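Local coordinates for glycosyl hydrolase family 2, TIM barrel domain protein (PDB 6DXU) that probably hydrolyses beta-D-glucuronides as a beta-glucuronidase of glycoside hydrolase family 2 from a human gut bacterium, at residues Val121-Thr126 against Gly160-Ser165; Ile207-Ser212 against Glu303-Arg308; Val479-Ile484 against Leu511-Gly516. All coordinates share one frame; numbering follows the deposited sequence.

Interaction 1: Val121-Thr126 against Gly160-Ser165; sequences VYVYTT and GKVPLS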
ATOM      1  N   VAL D 121       7.314   8.930 -16.689  1.00 18.44           N
ATOM      2  CA  VAL D 121       7.400  10.208 -17.379  1.00 17.18           C
ATOM      3  C   VAL D 121       7.072  11.314 -16.397  1.00 17.22           C
ATOM      4  O   VAL D 121       6.054  11.239 -15.704  1.00 16.95           O
ATOM      5  CB  VAL D 121       6.426  10.240 -18.571  1.00 19.28           C
ATOM      6  CG1 VAL D 121       6.560  11.540 -19.358  1.00 16.39           C
ATOM      7  CG2 VAL D 121       6.676   9.042 -19.438  1.00 17.47           C
ATOM      8  N   TYR D 122       7.895  12.374 -16.390  1.00 16.15           N
ATOM      9  CA  TYR D 122       7.712  13.493 -15.471  1.00 17.58           C
ATOM     10  C   TYR D 122       7.686  14.812 -16.225  1.00 18.77           C
ATOM     11  O   TYR D 122       8.517  15.054 -17.108  1.00 18.29           O
ATOM     12  CB  TYR D 122       8.832  13.560 -14.435  1.00 15.36           C
ATOM     13  CG  TYR D 122       8.897  12.360 -13.553  1.00 18.44           C
ATOM     14  CD1 TYR D 122       9.551  11.218 -13.972  1.00 18.38           C
ATOM     15  CD2 TYR D 122       8.283  12.361 -12.289  1.00 20.51           C
ATOM     16  CE1 TYR D 122       9.612  10.100 -13.157  1.00 21.53           C
ATOM     17  CE2 TYR D 122       8.350  11.248 -11.467  1.00 23.82           C
ATOM     18  CZ  TYR D 122       9.015  10.119 -11.920  1.00 24.30           C
ATOM     19  OH  TYR D 122       9.098   8.996 -11.132  1.00 32.43           O
ATOM     20  N   VAL D 123       6.735  15.660 -15.859  1.00 17.35           N
ATOM     21  CA  VAL D 123       6.698  17.060 -16.274  1.00 16.15           C
ATOM     22  C   VAL D 123       7.036  17.885 -15.039  1.00 20.07           C
ATOM     23  O   VAL D 123       6.279  17.876 -14.060  1.00 19.39           O
ATOM     24  CB  VAL D 123       5.322  17.436 -16.847  1.00 17.97           C
ATOM     25  CG1 VAL D 123       5.228  18.948 -17.036  1.00 17.51           C
ATOM     26  CG2 VAL D 123       5.062  16.677 -18.164  1.00 21.38           C
ATOM     27  N   TYR D 124       8.175  18.586 -15.076  1.00 20.71           N
ATOM     28  CA  TYR D 124       8.772  19.162 -13.871  1.00 18.11           C
ATOM     29  C   TYR D 124       8.843  18.064 -12.807  1.00 17.98           C
ATOM     30  O   TYR D 124       9.442  17.014 -13.059  1.00 16.66           O
ATOM     31  CB  TYR D 124       7.984  20.394 -13.399  1.00 20.40           C
ATOM     32  CG  TYR D 124       8.707  21.243 -12.372  1.00 20.51           C
ATOM     33  CD1 TYR D 124      10.039  21.622 -12.545  1.00 20.38           C
ATOM     34  CD2 TYR D 124       8.068  21.615 -11.196  1.00 24.35           C
ATOM     35  CE1 TYR D 124      10.700  22.391 -11.571  1.00 25.34           C
ATOM     36  CE2 TYR D 124       8.713  22.365 -10.224  1.00 25.87           C
ATOM     37  CZ  TYR D 124      10.019  22.754 -10.415  1.00 25.00           C
ATOM     38  OH  TYR D 124      10.638  23.505  -9.429  1.00 31.06           O
ATOM     39  N   THR D 125       8.217  18.253 -11.642  1.00 18.03           N
ATOM     40  CA  THR D 125       8.274  17.252 -10.582  1.00 19.49           C
ATOM     41  C   THR D 125       7.054  16.336 -10.552  1.00 23.22           C
ATOM     42  O   THR D 125       6.914  15.546  -9.616  1.00 21.86           O
ATOM     43  CB  THR D 125       8.438  17.921  -9.215  1.00 20.91           C
ATOM     44  OG1 THR D 125       7.365  18.843  -9.011  1.00 19.79           O
ATOM     45  CG2 THR D 125       9.781  18.655  -9.133  1.00 17.91           C
ATOM     46  N   THR D 126       6.159  16.442 -11.527  1.00 18.70           N
ATOM     47  CA  THR D 126       4.900  15.705 -11.499  1.00 21.37           C
ATOM     48  C   THR D 126       5.010  14.443 -12.345  1.00 20.83           C
ATOM     49  O   THR D 126       5.346  14.507 -13.532  1.00 18.82           O
ATOM     50  CB  THR D 126       3.749  16.595 -11.976  1.00 22.49           C
ATOM     51  OG1 THR D 126       3.567  17.662 -11.034  1.00 23.77           O
ATOM     52  CG2 THR D 126       2.447  15.807 -12.090  1.00 21.47           C
ATOM     53  N   GLY D 160      10.847  29.705 -20.328  1.00 19.83           N
ATOM     54  CA  GLY D 160       9.715  29.432 -21.186  1.00 18.70           C
ATOM     55  C   GLY D 160       9.587  28.002 -21.648  1.00 19.91           C
ATOM     56  O   GLY D 160       8.548  27.640 -22.215  1.00 21.81           O
ATOM     57  N   LYS D 161      10.596  27.173 -21.426  1.00 18.50           N
ATOM     58  CA  LYS D 161      10.494  25.773 -21.806  1.00 18.40           C
ATOM     59  C   LYS D 161       9.986  24.940 -20.635  1.00 20.82           C
ATOM     60  O   LYS D 161       9.887  25.416 -19.512  1.00 18.95           O
ATOM     61  CB  LYS D 161      11.830  25.246 -22.308  1.00 17.91           C
ATOM     62  CG  LYS D 161      12.301  25.947 -23.588  1.00 24.57           C
ATOM     63  CD  LYS D 161      13.615  25.371 -24.066  1.00 27.18           C
ATOM     64  CE  LYS D 161      14.084  26.068 -25.332  1.00 30.68           C
ATOM     65  NZ  LYS D 161      15.324  25.439 -25.867  1.00 43.91           N
ATOM     66  N   VAL D 162       9.630  23.691 -20.922  1.00 20.77           N
ATOM     67  CA  VAL D 162       9.052  22.783 -19.937  1.00 21.35           C
ATOM     68  C   VAL D 162      10.006  21.607 -19.757  1.00 22.98           C
ATOM     69  O   VAL D 162      10.308  20.908 -20.728  1.00 18.97           O
ATOM     70  CB  VAL D 162       7.663  22.284 -20.366  1.00 20.16           C
ATOM     71  CG1 VAL D 162       7.109  21.288 -19.336  1.00 18.77           C
ATOM     72  CG2 VAL D 162       6.713  23.470 -20.580  1.00 20.23           C
ATOM     73  N   PRO D 163      10.497  21.336 -18.547  1.00 19.00           N
ATOM     74  CA  PRO D 163      11.412  20.206 -18.375  1.00 17.51           C
ATOM     75  C   PRO D 163      10.632  18.903 -18.434  1.00 17.57           C
ATOM     76  O   PRO D 163       9.680  18.686 -17.678  1.00 22.77           O
ATOM     77  CB  PRO D 163      12.028  20.442 -16.985  1.00 20.21           C
ATOM     78  CG  PRO D 163      11.037  21.280 -16.270  1.00 21.33           C
ATOM     79  CD  PRO D 163      10.270  22.074 -17.291  1.00 18.41           C
ATOM     80  N   LEU D 164      11.077  18.024 -19.315  1.00 18.84           N
ATOM     81  CA  LEU D 164      10.535  16.690 -19.484  1.00 17.41           C
ATOM     82  C   LEU D 164      11.645  15.735 -19.086  1.00 17.84           C
ATOM     83  O   LEU D 164      12.747  15.810 -19.636  1.00 16.55           O
ATOM     84  CB  LEU D 164      10.108  16.462 -20.943  1.00 15.29           C
ATOM     85  CG  LEU D 164       9.685  15.044 -21.320  1.00 17.56           C
ATOM     86  CD1 LEU D 164       8.475  14.612 -20.521  1.00 19.54           C
ATOM     87  CD2 LEU D 164       9.399  14.938 -22.833  1.00 19.56           C
ATOM     88  N   SER D 165      11.367  14.861 -18.124  1.00 15.80           N
ATOM     89  CA  SER D 165      12.347  13.895 -17.655  1.00 17.60           C
ATOM     90  C   SER D 165      11.692  12.532 -17.743  1.00 18.11           C
ATOM     91  O   SER D 165      10.540  12.368 -17.327  1.00 16.00           O
ATOM     92  CB  SER D 165      12.791  14.188 -16.203  1.00 19.29           C
ATOM     93  OG  SER D 165      13.141  15.564 -16.065  1.00 17.40           O
TER
HETATM   94  O   HOH W   1      10.817  16.676 -15.413  1.00 19.62           O

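Interaction 2: Ile207-Ser212 against Glu303-Arg308; sequences IHLESS and ERFGFR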
ATOM      1  N   ILE D 207      -8.955   4.642 -34.599  1.00 22.21           N
ATOM      2  CA  ILE D 207      -9.666   4.466 -35.868  1.00 22.86           C
ATOM      3  C   ILE D 207      -9.514   3.012 -36.270  1.00 23.48           C
ATOM      4  O   ILE D 207      -8.395   2.555 -36.530  1.00 25.15           O
ATOM      5  CB  ILE D 207      -9.127   5.382 -36.980  1.00 22.39           C
ATOM      6  CG1 ILE D 207      -9.288   6.850 -36.582  1.00 25.33           C
ATOM      7  CG2 ILE D 207      -9.871   5.098 -38.309  1.00 22.26           C
ATOM      8  CD1 ILE D 207      -8.528   7.805 -37.472  1.00 22.72           C
ATOM      9  N   HIS D 208     -10.622   2.286 -36.335  1.00 22.73           N
ATOM     10  CA  HIS D 208     -10.596   0.877 -36.722  1.00 23.18           C
ATOM     11  C   HIS D 208     -11.349   0.691 -38.029  1.00 25.70           C
ATOM     12  O   HIS D 208     -12.526   1.046 -38.127  1.00 26.04           O
ATOM     13  CB  HIS D 208     -11.176  -0.007 -35.622  1.00 27.94           C
ATOM     14  CG  HIS D 208     -10.189  -0.312 -34.540  1.00 31.83           C
ATOM     15  ND1 HIS D 208     -10.517  -0.319 -33.202  1.00 36.13           N
ATOM     16  CD2 HIS D 208      -8.868  -0.601 -34.608  1.00 28.88           C
ATOM     17  CE1 HIS D 208      -9.440  -0.607 -32.490  1.00 37.37           C
ATOM     18  NE2 HIS D 208      -8.427  -0.789 -33.320  1.00 33.43           N
ATOM     19  N   LEU D 209     -10.665   0.146 -39.027  1.00 23.83           N
ATOM     20  CA  LEU D 209     -11.231  -0.099 -40.349  1.00 25.53           C
ATOM     21  C   LEU D 209     -11.437  -1.602 -40.482  1.00 27.82           C
ATOM     22  O   LEU D 209     -10.472  -2.347 -40.652  1.00 30.49           O
ATOM     23  CB  LEU D 209     -10.305   0.426 -41.440  1.00 25.34           C
ATOM     24  CG  LEU D 209      -9.878   1.880 -41.251  1.00 25.99           C
ATOM     25  CD1 LEU D 209      -8.927   2.305 -42.353  1.00 24.42           C
ATOM     26  CD2 LEU D 209     -11.096   2.789 -41.206  1.00 27.12           C
ATOM     27  N   GLU D 210     -12.683  -2.053 -40.373  1.00 26.58           N
ATOM     28  CA  GLU D 210     -13.004  -3.468 -40.523  1.00 28.27           C
ATOM     29  C   GLU D 210     -13.323  -3.725 -41.983  1.00 29.62           C
ATOM     30  O   GLU D 210     -14.336  -3.240 -42.482  1.00 30.38           O
ATOM     31  CB  GLU D 210     -14.193  -3.891 -39.672  1.00 29.72           C
ATOM     32  CG  GLU D 210     -13.935  -4.178 -38.235  1.00 43.05           C
ATOM     33  CD  GLU D 210     -15.209  -4.656 -37.561  1.00 44.91           C
ATOM     34  OE1 GLU D 210     -16.060  -3.803 -37.265  1.00 49.72           O
ATOM     35  OE2 GLU D 210     -15.379  -5.880 -37.368  1.00 44.23           O
ATOM     36  N   SER D 211     -12.445  -4.441 -42.675  1.00 31.38           N
ATOM     37  CA  SER D 211     -12.647  -4.772 -44.079  1.00 31.34           C
ATOM     38  C   SER D 211     -12.845  -6.273 -44.220  1.00 40.81           C
ATOM     39  O   SER D 211     -12.173  -7.061 -43.547  1.00 42.63           O
ATOM     40  CB  SER D 211     -11.470  -4.311 -44.932  1.00 32.62           C
ATOM     41  OG  SER D 211     -10.267  -4.875 -44.458  1.00 39.72           O
ATOM     42  N   SER D 212     -13.782  -6.656 -45.086  1.00 38.95           N
ATOM     43  CA  SER D 212     -14.058  -8.048 -45.410  1.00 37.19           C
ATOM     44  C   SER D 212     -14.309  -8.153 -46.905  1.00 39.75           C
ATOM     45  O   SER D 212     -14.687  -7.177 -47.561  1.00 37.47           O
ATOM     46  CB  SER D 212     -15.249  -8.609 -44.630  1.00 33.90           C
ATOM     47  OG  SER D 212     -16.393  -7.793 -44.789  1.00 39.83           O
ATOM     48  N   GLU D 303      -6.018   7.003 -42.626  1.00 25.76           N
ATOM     49  CA  GLU D 303      -5.638   5.652 -42.263  1.00 30.38           C
ATOM     50  C   GLU D 303      -5.823   4.788 -43.496  1.00 30.82           C
ATOM     51  O   GLU D 303      -6.821   4.920 -44.209  1.00 32.78           O
ATOM     52  CB  GLU D 303      -6.487   5.139 -41.091  1.00 31.69           C
ATOM     53  CG  GLU D 303      -6.097   3.760 -40.609  1.00 35.29           C
ATOM     54  CD  GLU D 303      -4.980   3.796 -39.576  1.00 38.33           C
ATOM     55  OE1 GLU D 303      -4.488   4.904 -39.256  1.00 41.16           O
ATOM     56  OE2 GLU D 303      -4.600   2.711 -39.085  1.00 34.07           O
ATOM     57  N   ARG D 304      -4.864   3.911 -43.747  1.00 25.90           N
ATOM     58  CA  ARG D 304      -4.865   3.066 -44.924  1.00 27.61           C
ATOM     59  C   ARG D 304      -5.325   1.660 -44.562  1.00 27.77           C
ATOM     60  O   ARG D 304      -5.245   1.225 -43.411  1.00 25.98           O
ATOM     61  CB  ARG D 304      -3.470   3.027 -45.548  1.00 30.52           C
ATOM     62  CG  ARG D 304      -2.990   4.381 -46.054  1.00 33.55           C
ATOM     63  CD  ARG D 304      -1.651   4.268 -46.766  1.00 36.78           C
ATOM     64  NE  ARG D 304      -0.687   3.477 -46.003  1.00 41.40           N
ATOM     65  CZ  ARG D 304       0.563   3.243 -46.398  1.00 45.83           C
ATOM     66  NH1 ARG D 304       1.000   3.743 -47.548  1.00 44.59           N
ATOM     67  NH2 ARG D 304       1.377   2.506 -45.651  1.00 37.89           N
ATOM     68  N   PHE D 305      -5.819   0.949 -45.567  1.00 22.80           N
ATOM     69  CA  PHE D 305      -6.248  -0.429 -45.381  1.00 24.71           C
ATOM     70  C   PHE D 305      -6.224  -1.116 -46.737  1.00 24.80           C
ATOM     71  O   PHE D 305      -6.078  -0.468 -47.775  1.00 24.63           O
ATOM     72  CB  PHE D 305      -7.640  -0.496 -44.735  1.00 26.04           C
ATOM     73  CG  PHE D 305      -8.769  -0.144 -45.678  1.00 26.62           C
ATOM     74  CD1 PHE D 305      -9.084   1.186 -45.934  1.00 25.58           C
ATOM     75  CD2 PHE D 305      -9.512  -1.138 -46.300  1.00 27.53           C
ATOM     76  CE1 PHE D 305     -10.126   1.524 -46.792  1.00 29.12           C
ATOM     77  CE2 PHE D 305     -10.553  -0.804 -47.174  1.00 27.81           C
ATOM     78  CZ  PHE D 305     -10.857   0.524 -47.406  1.00 24.08           C
ATOM     79  N   GLY D 306      -6.374  -2.430 -46.722  1.00 24.02           N
ATOM     80  CA  GLY D 306      -6.404  -3.190 -47.959  1.00 25.65           C
ATOM     81  C   GLY D 306      -7.422  -4.307 -47.885  1.00 28.86           C
ATOM     82  O   GLY D 306      -7.749  -4.806 -46.808  1.00 27.28           O
ATOM     83  N   PHE D 307      -7.927  -4.694 -49.064  1.00 24.98           N
ATOM     84  CA  PHE D 307      -8.840  -5.821 -49.218  1.00 26.17           C
ATOM     85  C   PHE D 307      -8.035  -7.045 -49.643  1.00 22.44           C
ATOM     86  O   PHE D 307      -7.361  -7.012 -50.678  1.00 26.83           O
ATOM     87  CB  PHE D 307      -9.912  -5.524 -50.279  1.00 22.36           C
ATOM     88  CG  PHE D 307     -10.973  -4.535 -49.840  1.00 21.31           C
ATOM     89  CD1 PHE D 307     -11.947  -4.900 -48.910  1.00 27.44           C
ATOM     90  CD2 PHE D 307     -11.001  -3.253 -50.373  1.00 23.70           C
ATOM     91  CE1 PHE D 307     -12.931  -4.005 -48.512  1.00 25.49           C
ATOM     92  CE2 PHE D 307     -11.982  -2.350 -49.992  1.00 25.11           C
ATOM     93  CZ  PHE D 307     -12.946  -2.726 -49.052  1.00 27.25           C
ATOM     94  N   ARG D 308      -8.137  -8.134 -48.883  1.00 21.84           N
ATOM     95  CA  ARG D 308      -7.536  -9.387 -49.322  1.00 20.78           C
ATOM     96  C   ARG D 308      -8.151 -10.538 -48.539  1.00 23.72           C
ATOM     97  O   ARG D 308      -8.578 -10.374 -47.393  1.00 27.50           O
ATOM     98  CB  ARG D 308      -6.007  -9.377 -49.171  1.00 23.49           C
ATOM     99  CG  ARG D 308      -5.473  -9.790 -47.791  1.00 22.17           C
ATOM    100  CD  ARG D 308      -5.734  -8.708 -46.740  1.00 23.55           C
ATOM    101  NE  ARG D 308      -5.174  -9.081 -45.444  1.00 24.15           N
ATOM    102  CZ  ARG D 308      -5.781  -9.877 -44.570  1.00 26.53           C
ATOM    103  NH1 ARG D 308      -6.987 -10.381 -44.841  1.00 26.30           N
ATOM    104  NH2 ARG D 308      -5.187 -10.165 -43.420  1.00 27.74           N
TER
HETATM  105  O   HOH W   2      -8.183  -6.788 -45.125  1.00 37.01           O

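Interaction 3: Val479-Ile484 against Leu511-Gly516; sequences VYSPSI and LHVEWG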
ATOM      1  N   VAL D 479      -2.756 -21.935 -35.824  1.00 21.65           N
ATOM      2  CA  VAL D 479      -1.611 -22.285 -36.663  1.00 21.89           C
ATOM      3  C   VAL D 479      -0.438 -22.606 -35.743  1.00 25.34           C
ATOM      4  O   VAL D 479      -0.236 -21.927 -34.736  1.00 22.09           O
ATOM      5  CB  VAL D 479      -1.259 -21.131 -37.629  1.00 21.90           C
ATOM      6  CG1 VAL D 479       0.069 -21.386 -38.368  1.00 21.09           C
ATOM      7  CG2 VAL D 479      -2.404 -20.861 -38.620  1.00 21.22           C
ATOM      8  N   TYR D 480       0.311 -23.660 -36.056  1.00 23.66           N
ATOM      9  CA  TYR D 480       1.365 -24.133 -35.165  1.00 21.58           C
ATOM     10  C   TYR D 480       2.677 -24.325 -35.918  1.00 24.13           C
ATOM     11  O   TYR D 480       2.683 -24.817 -37.048  1.00 22.89           O
ATOM     12  CB  TYR D 480       0.974 -25.451 -34.493  1.00 21.32           C
ATOM     13  CG  TYR D 480       2.025 -25.930 -33.520  1.00 25.61           C
ATOM     14  CD1 TYR D 480       2.133 -25.355 -32.258  1.00 24.21           C
ATOM     15  CD2 TYR D 480       2.907 -26.959 -33.857  1.00 23.29           C
ATOM     16  CE1 TYR D 480       3.106 -25.775 -31.360  1.00 23.71           C
ATOM     17  CE2 TYR D 480       3.881 -27.393 -32.960  1.00 22.88           C
ATOM     18  CZ  TYR D 480       3.972 -26.791 -31.716  1.00 21.62           C
ATOM     19  OH  TYR D 480       4.927 -27.197 -30.810  1.00 24.25           O
ATOM     20  N   SER D 481       3.787 -23.926 -35.286  1.00 23.87           N
ATOM     21  CA  SER D 481       5.132 -24.217 -35.778  1.00 21.60           C
ATOM     22  C   SER D 481       5.897 -25.076 -34.786  1.00 22.39           C
ATOM     23  O   SER D 481       6.011 -24.707 -33.610  1.00 23.23           O
ATOM     24  CB  SER D 481       5.935 -22.931 -36.033  1.00 23.27           C
ATOM     25  OG  SER D 481       7.224 -23.248 -36.563  1.00 21.87           O
ATOM     26  N   PRO D 482       6.436 -26.215 -35.213  1.00 22.91           N
ATOM     27  CA  PRO D 482       7.388 -26.941 -34.371  1.00 21.31           C
ATOM     28  C   PRO D 482       8.788 -26.363 -34.512  1.00 24.86           C
ATOM     29  O   PRO D 482       8.982 -25.360 -35.208  1.00 22.18           O
ATOM     30  CB  PRO D 482       7.316 -28.367 -34.927  1.00 23.35           C
ATOM     31  CG  PRO D 482       7.132 -28.115 -36.412  1.00 27.60           C
ATOM     32  CD  PRO D 482       6.198 -26.901 -36.493  1.00 23.89           C
ATOM     33  N   SER D 483       9.766 -27.006 -33.881  1.00 23.83           N
ATOM     34  CA  SER D 483      11.172 -26.668 -34.047  1.00 25.37           C
ATOM     35  C   SER D 483      11.783 -27.618 -35.071  1.00 26.10           C
ATOM     36  O   SER D 483      11.823 -28.832 -34.846  1.00 27.65           O
ATOM     37  CB  SER D 483      11.909 -26.763 -32.710  1.00 28.55           C
ATOM     38  OG  SER D 483      13.289 -26.501 -32.870  1.00 29.43           O
ATOM     39  N   ILE D 484      12.234 -27.079 -36.199  1.00 20.33           N
ATOM     40  CA  ILE D 484      12.870 -27.870 -37.253  1.00 23.29           C
ATOM     41  C   ILE D 484      14.124 -27.123 -37.682  1.00 25.20           C
ATOM     42  O   ILE D 484      14.051 -26.163 -38.457  1.00 26.46           O
ATOM     43  CB  ILE D 484      11.952 -28.128 -38.451  1.00 27.65           C
ATOM     44  CG1 ILE D 484      10.658 -28.833 -38.024  1.00 25.18           C
ATOM     45  CG2 ILE D 484      12.680 -28.981 -39.498  1.00 25.07           C
ATOM     46  CD1 ILE D 484       9.640 -28.900 -39.175  1.00 28.99           C
ATOM     47  N   LEU D 511       2.866 -24.333 -40.167  1.00 21.07           N
ATOM     48  CA  LEU D 511       3.646 -23.255 -40.764  1.00 20.67           C
ATOM     49  C   LEU D 511       4.996 -23.261 -40.071  1.00 23.84           C
ATOM     50  O   LEU D 511       5.050 -23.141 -38.850  1.00 22.43           O
ATOM     51  CB  LEU D 511       2.948 -21.900 -40.591  1.00 22.94           C
ATOM     52  CG  LEU D 511       3.746 -20.675 -41.022  1.00 20.42           C
ATOM     53  CD1 LEU D 511       4.234 -20.858 -42.436  1.00 29.33           C
ATOM     54  CD2 LEU D 511       2.887 -19.420 -40.938  1.00 22.82           C
ATOM     55  N   HIS D 512       6.073 -23.429 -40.831  1.00 20.59           N
ATOM     56  CA  HIS D 512       7.391 -23.689 -40.255  1.00 22.73           C
ATOM     57  C   HIS D 512       8.132 -22.363 -40.078  1.00 22.24           C
ATOM     58  O   HIS D 512       8.593 -21.776 -41.054  1.00 23.10           O
ATOM     59  CB  HIS D 512       8.157 -24.646 -41.166  1.00 25.53           C
ATOM     60  CG  HIS D 512       9.587 -24.865 -40.777  1.00 25.60           C
ATOM     61  ND1 HIS D 512      10.498 -25.465 -41.622  1.00 24.23           N
ATOM     62  CD2 HIS D 512      10.260 -24.585 -39.634  1.00 25.51           C
ATOM     63  CE1 HIS D 512      11.672 -25.534 -41.020  1.00 23.71           C
ATOM     64  NE2 HIS D 512      11.552 -25.017 -39.806  1.00 23.11           N
ATOM     65  N   VAL D 513       8.268 -21.876 -38.848  1.00 23.23           N
ATOM     66  CA  VAL D 513       9.056 -20.665 -38.624  1.00 22.67           C
ATOM     67  C   VAL D 513      10.319 -21.006 -37.836  1.00 21.52           C
ATOM     68  O   VAL D 513      10.260 -21.686 -36.806  1.00 21.28           O
ATOM     69  CB  VAL D 513       8.251 -19.543 -37.945  1.00 22.86           C
ATOM     70  CG1 VAL D 513       7.217 -18.972 -38.933  1.00 22.98           C
ATOM     71  CG2 VAL D 513       7.608 -20.012 -36.655  1.00 21.75           C
ATOM     72  N   GLU D 514      11.456 -20.509 -38.344  1.00 22.20           N
ATOM     73  CA  GLU D 514      12.826 -20.632 -37.841  1.00 20.83           C
ATOM     74  C   GLU D 514      13.513 -21.853 -38.421  1.00 21.21           C
ATOM     75  O   GLU D 514      13.134 -22.995 -38.150  1.00 19.60           O
ATOM     76  CB  GLU D 514      12.921 -20.657 -36.302  1.00 17.30           C
ATOM     77  CG  GLU D 514      12.322 -19.411 -35.644  1.00 20.45           C
ATOM     78  CD  GLU D 514      12.694 -19.275 -34.177  1.00 23.21           C
ATOM     79  OE1 GLU D 514      13.736 -19.839 -33.770  1.00 25.93           O
ATOM     80  OE2 GLU D 514      11.947 -18.594 -33.441  1.00 21.47           O
ATOM     81  N   TRP D 515      14.530 -21.590 -39.233  1.00 24.18           N
ATOM     82  CA  TRP D 515      15.480 -22.585 -39.703  1.00 20.96           C
ATOM     83  C   TRP D 515      16.684 -21.811 -40.208  1.00 21.01           C
ATOM     84  O   TRP D 515      16.627 -20.586 -40.366  1.00 20.45           O
ATOM     85  CB  TRP D 515      14.887 -23.496 -40.791  1.00 21.00           C
ATOM     86  CG  TRP D 515      14.374 -22.794 -42.051  1.00 21.27           C
ATOM     87  CD1 TRP D 515      13.126 -22.253 -42.239  1.00 18.86           C
ATOM     88  CD2 TRP D 515      15.094 -22.575 -43.285  1.00 18.83           C
ATOM     89  NE1 TRP D 515      13.027 -21.717 -43.510  1.00 18.71           N
ATOM     90  CE2 TRP D 515      14.216 -21.908 -44.170  1.00 19.85           C
ATOM     91  CE3 TRP D 515      16.387 -22.896 -43.726  1.00 24.69           C
ATOM     92  CZ2 TRP D 515      14.598 -21.531 -45.467  1.00 22.94           C
ATOM     93  CZ3 TRP D 515      16.766 -22.523 -45.015  1.00 22.19           C
ATOM     94  CH2 TRP D 515      15.871 -21.849 -45.871  1.00 22.26           C
ATOM     95  N   GLY D 516      17.773 -22.534 -40.457  1.00 19.12           N
ATOM     96  CA  GLY D 516      18.977 -21.908 -40.987  1.00 20.05           C
ATOM     97  C   GLY D 516      20.258 -22.385 -40.335  1.00 21.38           C
ATOM     98  O   GLY D 516      20.327 -23.524 -39.856  1.00 20.74           O
TER
HETATM   99  O   HOH W   3      11.728 -24.216 -36.199  1.00 22.05           O

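Interaction 1: Val121-Thr126 against Gly160-Ser165
CG1 of V121 meets CD1 of L164 at 3.8 Å, and CG1 of V123 meets CG1 of V162 at a like distance. These methyl contacts run between diagonal neighbours. V123 and L164 form a non-hydrogen-bonded antiparallel pair, with their side chains on the same face of the sheet. In V123 the touching methyl is anti to the backbone N (chi1 170°), which turns it toward V162. A145 of helix 143-150 packs on V123, and F149 of the same helix packs on V162. At the end of the strand CG of P163 touches CD1 at the edge of the Y124 ring.

The backbone bonds flank this layer. Y122 and S165 form the hydrogen-bonded pair: Y122 N to S165 O is 2.8 Å, and S165 N returns to Y122 O at 3.0 Å. Y124 N adds a bond to P163 O, also 3.0 Å. The Y122 and S165 side chains share the other face, and S165 O lies at the edge of the Y122 ring. A water lies 2.7 Å from S165 OG and close to Y124 O and P163 O.

V123 to T126 is a type II' turn, closed by bonds between V123 and T126 in both directions. It joins strand 118-123 to the outermost strand 126-132 in a beta hairpin. The contact docks the inner strand of this edge hairpin on strand 162-169, in the antiparallel sheet of the sugar-binding domain of family 2 hydrolases.

Interaction 2: Ile207-Ser212 against Glu303-Arg308
G306 O accepts a short 2.6 Å bond from a water that also contacts S211 OG at 2.9 Å. The water therefore bridges the two segments at the more open end of the contact. S211 OG lies between its backbone N and carbonyl carbon (chi1 57°), and this turns the hydroxyl toward the water.

CB of the same serine touches two rings, obliquely in both cases. It is 4.0 Å from CD2 of F305 and 3.9 Å from CE1 of F307. The edge of the F307 ring also faces S212 O, and CZ of F307 meets the edge of the F305 ring. Y286 packs edge-to-face with F307 from outside the two segments.

Deeper in, L209 carries the apolar contact. Its CD1 reaches CG of E303 at 3.6 Å and CD1 of F305 at 3.8 Å. The leucine and phenylalanine side chains cross at about a right angle. E303 bends at chi2 (87°), so its aliphatic part lies against L209 while its carboxylate turns to N418. That asparagine also bonds to I207 O and L209 N, so one side chain joins both strands.

The strand axes are 8.4 Å apart and 19° from parallel. The strands belong to two different antiparallel sheets, packed through their side chains. This is the beta-sandwich packing of the immunoglobulin-like domain of family 2 hydrolases.

Interaction 3: Val479-Ile484 against Leu511-Gly516
S481 OG accepts a nearly straight bond from V513 N, 2.9 Å long with an angle of 173° at the hydrogen. The serine oxygen is anti to its own backbone N (chi1 -178°), and this carries it across to the neighbouring strand. The fit around it is tight. S481 CB is only 3.4 Å from V513 CG2, and L511 O lies close to the same carbon. Nearer the start of both segments, L511 N donates to Y480 O at 3.2 Å. V479 CG1 packs on L511 CB beside this bond.

H512 makes the second meeting point. Its NE2 donates to I484 O at 3.1 Å, on a lone pair in the carbonyl plane. The bond is bent, and I484 O lies somewhat out of the ring plane. NE2 also makes a weak bond to E514 O. CD1 of I484 stands over the centre of one ring face, 4.2 Å from the centroid, as a CH-pi contact. The other face is covered toward its rim by CD1 of W515, so the imidazole lies between the two side chains. A water accepts from I484 N and lies 2.7 Å from E514 O.

The next shell fixes these groups. R468 bonds to V513 O, and R364 makes a salt bridge with E514. W515 donates to T588 and stacks on H575. I499 and E503 of helix 496-504 pack on I484.

Strand 479-481 lies beside 464-468, and 512-513 beside 587-589. The contact joins 479-481 to 512-513 and continues into the loops that follow them. Such parallel strands linked through a helix are the beta-alpha-beta unit of the TIM barrel in family 2 hydrolases.

How the interactions relate
The three contacts follow one another along the chain, and none nests in or crosses another. Interaction 1 comes first and closes a loop of 33 residues that includes helix 143-150, within the sugar-binding domain. Interaction 2 follows and spans 90 residues without a helix. It brings the first and last long strands of the sandwich domain together. Interaction 3 closes a shorter loop of 26 residues, containing helix 496-504, in the TIM barrel. Interactions 2 and 3 have their nearest atoms about 12 Å apart. Interactions 1 and 3 lie on opposite sides of the chain's centre, with centres about 47 Å apart. Each contact lies within a single domain: sugar-binding, sandwich or barrel.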